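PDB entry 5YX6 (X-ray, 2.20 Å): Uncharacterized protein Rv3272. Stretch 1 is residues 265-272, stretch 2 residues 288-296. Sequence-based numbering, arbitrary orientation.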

ATOM      1  N   ALA A 265      10.480  -5.837  21.378  1.00 35.28           N
ATOM      2  CA  ALA A 265      10.598  -5.320  22.728  1.00 34.49           C
ATOM      3  C   ALA A 265      11.943  -4.631  22.896  1.00 37.20           C
ATOM      4  O   ALA A 265      12.826  -5.127  23.592  1.00 35.53           O
ATOM      5  CB  ALA A 265      10.427  -6.434  23.745  1.00 28.84           C
ATOM      6  N   TYR A 266      12.101  -3.496  22.228  1.00 37.66           N
ATOM      7  CA  TYR A 266      13.373  -2.797  22.191  1.00 38.20           C
ATOM      8  C   TYR A 266      13.356  -1.521  23.039  1.00 44.19           C
ATOM      9  O   TYR A 266      14.413  -1.011  23.406  1.00 46.54           O
ATOM     10  CB  TYR A 266      13.745  -2.473  20.742  1.00 44.85           C
ATOM     11  CG  TYR A 266      12.722  -1.619  20.034  1.00 46.34           C
ATOM     12  CD1 TYR A 266      11.627  -2.200  19.409  1.00 43.97           C
ATOM     13  CD2 TYR A 266      12.842  -0.236  19.995  1.00 49.78           C
ATOM     14  CE1 TYR A 266      10.680  -1.433  18.767  1.00 48.90           C
ATOM     15  CE2 TYR A 266      11.899   0.544  19.347  1.00 49.20           C
ATOM     16  CZ  TYR A 266      10.819  -0.062  18.733  1.00 50.14           C
ATOM     17  OH  TYR A 266       9.867   0.699  18.087  1.00 53.80           O
ATOM     18  N   VAL A 267      12.169  -1.003  23.351  1.00 42.87           N
ATOM     19  CA  VAL A 267      12.062   0.116  24.287  1.00 40.50           C
ATOM     20  C   VAL A 267      12.405  -0.375  25.686  1.00 42.49           C
ATOM     21  O   VAL A 267      11.894  -1.407  26.121  1.00 40.89           O
ATOM     22  CB  VAL A 267      10.659   0.751  24.291  1.00 39.36           C
ATOM     23  N   PRO A 268      13.270   0.367  26.395  1.00 44.93           N
ATOM     24  CA  PRO A 268      13.821   0.008  27.709  1.00 40.70           C
ATOM     25  C   PRO A 268      12.833  -0.680  28.660  1.00 43.13           C
ATOM     26  O   PRO A 268      13.175  -1.731  29.208  1.00 42.94           O
ATOM     27  CB  PRO A 268      14.263   1.361  28.259  1.00 40.64           C
ATOM     28  CG  PRO A 268      14.743   2.082  27.048  1.00 41.80           C
ATOM     29  CD  PRO A 268      13.829   1.643  25.909  1.00 46.32           C
ATOM     30  N   LYS A 269      11.643  -0.115  28.845  1.00 42.13           N
ATOM     31  CA  LYS A 269      10.621  -0.740  29.689  1.00 40.18           C
ATOM     32  C   LYS A 269      10.224  -2.119  29.163  1.00 35.91           C
ATOM     33  O   LYS A 269       9.981  -3.040  29.937  1.00 36.60           O
ATOM     34  CB  LYS A 269       9.376   0.150  29.791  1.00 41.60           C
ATOM     35  N   HIS A 270      10.148  -2.260  27.843  1.00 35.64           N
ATOM     36  CA  HIS A 270       9.760  -3.536  27.243  1.00 36.19           C
ATOM     37  C   HIS A 270      10.884  -4.568  27.302  1.00 34.55           C
ATOM     38  O   HIS A 270      10.662  -5.735  27.632  1.00 29.61           O
ATOM     39  CB  HIS A 270       9.344  -3.317  25.798  1.00 40.29           C
ATOM     40  CG  HIS A 270       8.099  -2.506  25.651  1.00 42.30           C
ATOM     41  ND1 HIS A 270       7.657  -2.037  24.435  1.00 42.04           N
ATOM     42  CD2 HIS A 270       7.191  -2.099  26.569  1.00 48.02           C
ATOM     43  CE1 HIS A 270       6.534  -1.364  24.609  1.00 48.06           C
ATOM     44  NE2 HIS A 270       6.230  -1.385  25.895  1.00 50.60           N
ATOM     45  N   TRP A 271      12.092  -4.117  26.985  1.00 33.02           N
ATOM     46  CA  TRP A 271      13.276  -4.954  27.053  1.00 36.87           C
ATOM     47  C   TRP A 271      13.484  -5.552  28.457  1.00 38.38           C
ATOM     48  O   TRP A 271      13.692  -6.761  28.599  1.00 35.77           O
ATOM     49  CB  TRP A 271      14.502  -4.137  26.636  1.00 37.13           C
ATOM     50  CG  TRP A 271      15.797  -4.745  27.053  1.00 38.76           C
ATOM     51  CD1 TRP A 271      16.664  -4.260  27.989  1.00 40.38           C
ATOM     52  CD2 TRP A 271      16.395  -5.937  26.530  1.00 43.01           C
ATOM     53  NE1 TRP A 271      17.755  -5.086  28.097  1.00 45.66           N
ATOM     54  CE2 TRP A 271      17.620  -6.120  27.207  1.00 45.53           C
ATOM     55  CE3 TRP A 271      16.009  -6.873  25.564  1.00 37.54           C
ATOM     56  CZ2 TRP A 271      18.463  -7.200  26.947  1.00 43.96           C
ATOM     57  CZ3 TRP A 271      16.850  -7.943  25.305  1.00 39.32           C
ATOM     58  CH2 TRP A 271      18.061  -8.100  26.000  1.00 41.57           C
ATOM     59  N   GLN A 272      13.395  -4.710  29.488  1.00 36.45           N
ATOM     60  CA  GLN A 272      13.585  -5.179  30.858  1.00 39.77           C
ATOM     61  C   GLN A 272      12.505  -6.192  31.180  1.00 35.41           C
ATOM     62  O   GLN A 272      12.783  -7.309  31.614  1.00 33.06           O
ATOM     63  CB  GLN A 272      13.565  -4.007  31.847  1.00 36.76           C
ATOM     64  CG  GLN A 272      14.780  -3.086  31.710  1.00 41.12           C
ATOM     65  CD  GLN A 272      14.586  -1.704  32.332  1.00 56.11           C
ATOM     66  OE1 GLN A 272      13.638  -1.463  33.088  1.00 51.07           O
ATOM     67  NE2 GLN A 272      15.482  -0.780  31.988  1.00 57.31           N
ATOM     68  N   ARG A 288      26.875  -6.255  27.331  1.00 56.71           N
ATOM     69  CA  ARG A 288      26.675  -6.453  25.898  1.00 53.80           C
ATOM     70  C   ARG A 288      25.293  -6.013  25.426  1.00 58.82           C
ATOM     71  O   ARG A 288      25.097  -5.728  24.237  1.00 53.66           O
ATOM     72  CB  ARG A 288      26.932  -7.920  25.533  1.00 51.56           C
ATOM     73  CG  ARG A 288      28.359  -8.294  25.864  1.00 55.76           C
ATOM     74  CD  ARG A 288      28.754  -9.742  25.649  1.00 58.11           C
ATOM     75  NE  ARG A 288      27.717 -10.664  25.197  1.00 54.45           N
ATOM     76  CZ  ARG A 288      27.090 -11.518  26.001  1.00 58.04           C
ATOM     77  NH1 ARG A 288      27.360 -11.526  27.297  1.00 61.63           N
ATOM     78  NH2 ARG A 288      26.185 -12.354  25.518  1.00 59.34           N
ATOM     79  N   PHE A 289      24.334  -5.977  26.349  1.00 55.30           N
ATOM     80  CA  PHE A 289      22.945  -5.758  25.978  1.00 51.11           C
ATOM     81  C   PHE A 289      22.235  -4.652  26.766  1.00 57.31           C
ATOM     82  O   PHE A 289      21.094  -4.304  26.448  1.00 54.25           O
ATOM     83  CB  PHE A 289      22.155  -7.053  26.153  1.00 44.97           C
ATOM     84  CG  PHE A 289      22.797  -8.245  25.524  1.00 48.43           C
ATOM     85  CD1 PHE A 289      23.108  -8.251  24.179  1.00 50.67           C
ATOM     86  CD2 PHE A 289      23.066  -9.375  26.274  1.00 50.92           C
ATOM     87  CE1 PHE A 289      23.690  -9.355  23.598  1.00 51.36           C
ATOM     88  CE2 PHE A 289      23.644 -10.481  25.698  1.00 47.76           C
ATOM     89  CZ  PHE A 289      23.956 -10.471  24.357  1.00 50.28           C
ATOM     90  N   ALA A 290      22.902  -4.078  27.762  1.00 59.48           N
ATOM     91  CA  ALA A 290      22.214  -3.188  28.701  1.00 57.41           C
ATOM     92  C   ALA A 290      21.674  -1.914  28.039  1.00 58.72           C
ATOM     93  O   ALA A 290      20.557  -1.493  28.329  1.00 56.94           O
ATOM     94  CB  ALA A 290      23.139  -2.830  29.854  1.00 56.85           C
ATOM     95  N   GLU A 291      22.459  -1.309  27.151  1.00 61.67           N
ATOM     96  CA  GLU A 291      21.993  -0.152  26.387  1.00 60.65           C
ATOM     97  C   GLU A 291      21.541  -0.612  25.002  1.00 60.06           C
ATOM     98  O   GLU A 291      22.013  -1.635  24.503  1.00 62.27           O
ATOM     99  CB  GLU A 291      23.088   0.914  26.280  1.00 54.45           C
ATOM    100  N   GLN A 292      20.628   0.133  24.386  1.00 57.93           N
ATOM    101  CA  GLN A 292      20.042  -0.280  23.111  1.00 56.83           C
ATOM    102  C   GLN A 292      21.049  -0.302  21.965  1.00 64.06           C
ATOM    103  O   GLN A 292      20.967  -1.156  21.081  1.00 64.91           O
ATOM    104  CB  GLN A 292      18.864   0.612  22.730  1.00 56.26           C
ATOM    105  CG  GLN A 292      18.162   0.128  21.467  1.00 60.34           C
ATOM    106  CD  GLN A 292      16.825   0.800  21.236  1.00 70.25           C
ATOM    107  OE1 GLN A 292      16.177   1.273  22.177  1.00 68.68           O
ATOM    108  NE2 GLN A 292      16.396   0.838  19.976  1.00 69.10           N
ATOM    109  N   ARG A 293      21.980   0.648  21.963  1.00 64.19           N
ATOM    110  CA  ARG A 293      22.990   0.701  20.910  1.00 62.77           C
ATOM    111  C   ARG A 293      23.849  -0.556  20.965  1.00 62.56           C
ATOM    112  O   ARG A 293      24.266  -1.081  19.932  1.00 64.79           O
ATOM    113  CB  ARG A 293      23.863   1.952  21.051  1.00 56.27           C
ATOM    114  N   SER A 294      24.088  -1.048  22.180  1.00 64.34           N
ATOM    115  CA  SER A 294      24.836  -2.285  22.381  1.00 61.51           C
ATOM    116  C   SER A 294      24.062  -3.455  21.797  1.00 60.41           C
ATOM    117  O   SER A 294      24.645  -4.374  21.226  1.00 60.66           O
ATOM    118  CB  SER A 294      25.120  -2.521  23.861  1.00 56.44           C
ATOM    119  OG  SER A 294      25.857  -1.446  24.410  1.00 64.84           O
ATOM    120  N   ARG A 295      22.744  -3.418  21.956  1.00 59.01           N
ATOM    121  CA  ARG A 295      21.889  -4.467  21.424  1.00 55.31           C
ATOM    122  C   ARG A 295      22.000  -4.530  19.904  1.00 59.95           C
ATOM    123  O   ARG A 295      21.938  -5.609  19.324  1.00 60.92           O
ATOM    124  CB  ARG A 295      20.431  -4.264  21.854  1.00 55.87           C
ATOM    125  CG  ARG A 295      20.199  -4.463  23.347  1.00 52.89           C
ATOM    126  CD  ARG A 295      18.747  -4.808  23.663  1.00 46.87           C
ATOM    127  NE  ARG A 295      17.860  -3.644  23.715  1.00 48.77           N
ATOM    128  CZ  ARG A 295      17.746  -2.839  24.771  1.00 50.68           C
ATOM    129  NH1 ARG A 295      18.474  -3.059  25.861  1.00 47.80           N
ATOM    130  NH2 ARG A 295      16.908  -1.809  24.737  1.00 48.79           N
ATOM    131  N   SER A 296      22.150  -3.379  19.254  1.00 60.77           N
ATOM    132  CA  SER A 296      22.296  -3.359  17.802  1.00 59.36           C
ATOM    133  C   SER A 296      23.665  -3.883  17.358  1.00 62.83           C
ATOM    134  O   SER A 296      23.747  -4.722  16.462  1.00 62.17           O
ATOM    135  CB  SER A 296      22.072  -1.949  17.259  1.00 61.61           C
ATOM    136  OG  SER A 296      20.725  -1.543  17.445  1.00 63.65           O
TER

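Each stretch runs from loop into the first turn of a helix: Val267 is the N-cap residue before the helix beginning at Pro268, and Glu291 holds the same position before the helix beginning at Gln292. The opening turns are fixed by backbone hydrogen bonds, Trp271 N to Val267 O at 2.9 Å and Gln272 N to Pro268 O at 3.0 Å in the first, Arg295 N to Glu291 O at 3.2 Å and Ser296 N to Gln292 O at 3.1 Å in the second. The backbones stay well apart, the nearest CA atoms being those of Tyr266 and Gln292 at 7.2 Å, and the contact is made largely by side chains, with Tyr266 O as a backbone acceptor; together the stretches bury 310 Å².

Arg295 and Trp271, both buried and both with CA-to-CB directed toward the other stretch, make the main contact. The guanidinium of Arg295 lies flat on the indole, planes at 25°, with CZ 3.6 Å from the centroid of the five-membered ring of Trp271, a cation-pi arrangement. Arg295 CD sits 3.7 Å from the centroid of the six-membered ring of Trp271, almost on the ring normal, so this methylene lies over the six-membered ring while the guanidinium lies over the five-membered one. Trp271 NE1 and Arg295 NH1 are 3.1 Å apart, but both are donors and the approach reflects stacking. The guanidinium edge remains free for hydrogen bonding: Arg295 NH2 donates across the contact to Tyr266 O at 2.9 Å, while Arg295 NH1 donates to Phe289 O at 3.0 Å within its own stretch. One side chain thus ties together both loop segments while stacking on Trp271.

Beside this stack, Phe289 CB packs against Trp271 CZ2 at 3.8 Å, although the end of the Phe289 side chain leads away. The extended side chain of Gln292 (chi1 and chi2 both t) brings its terminal amide close to Tyr266.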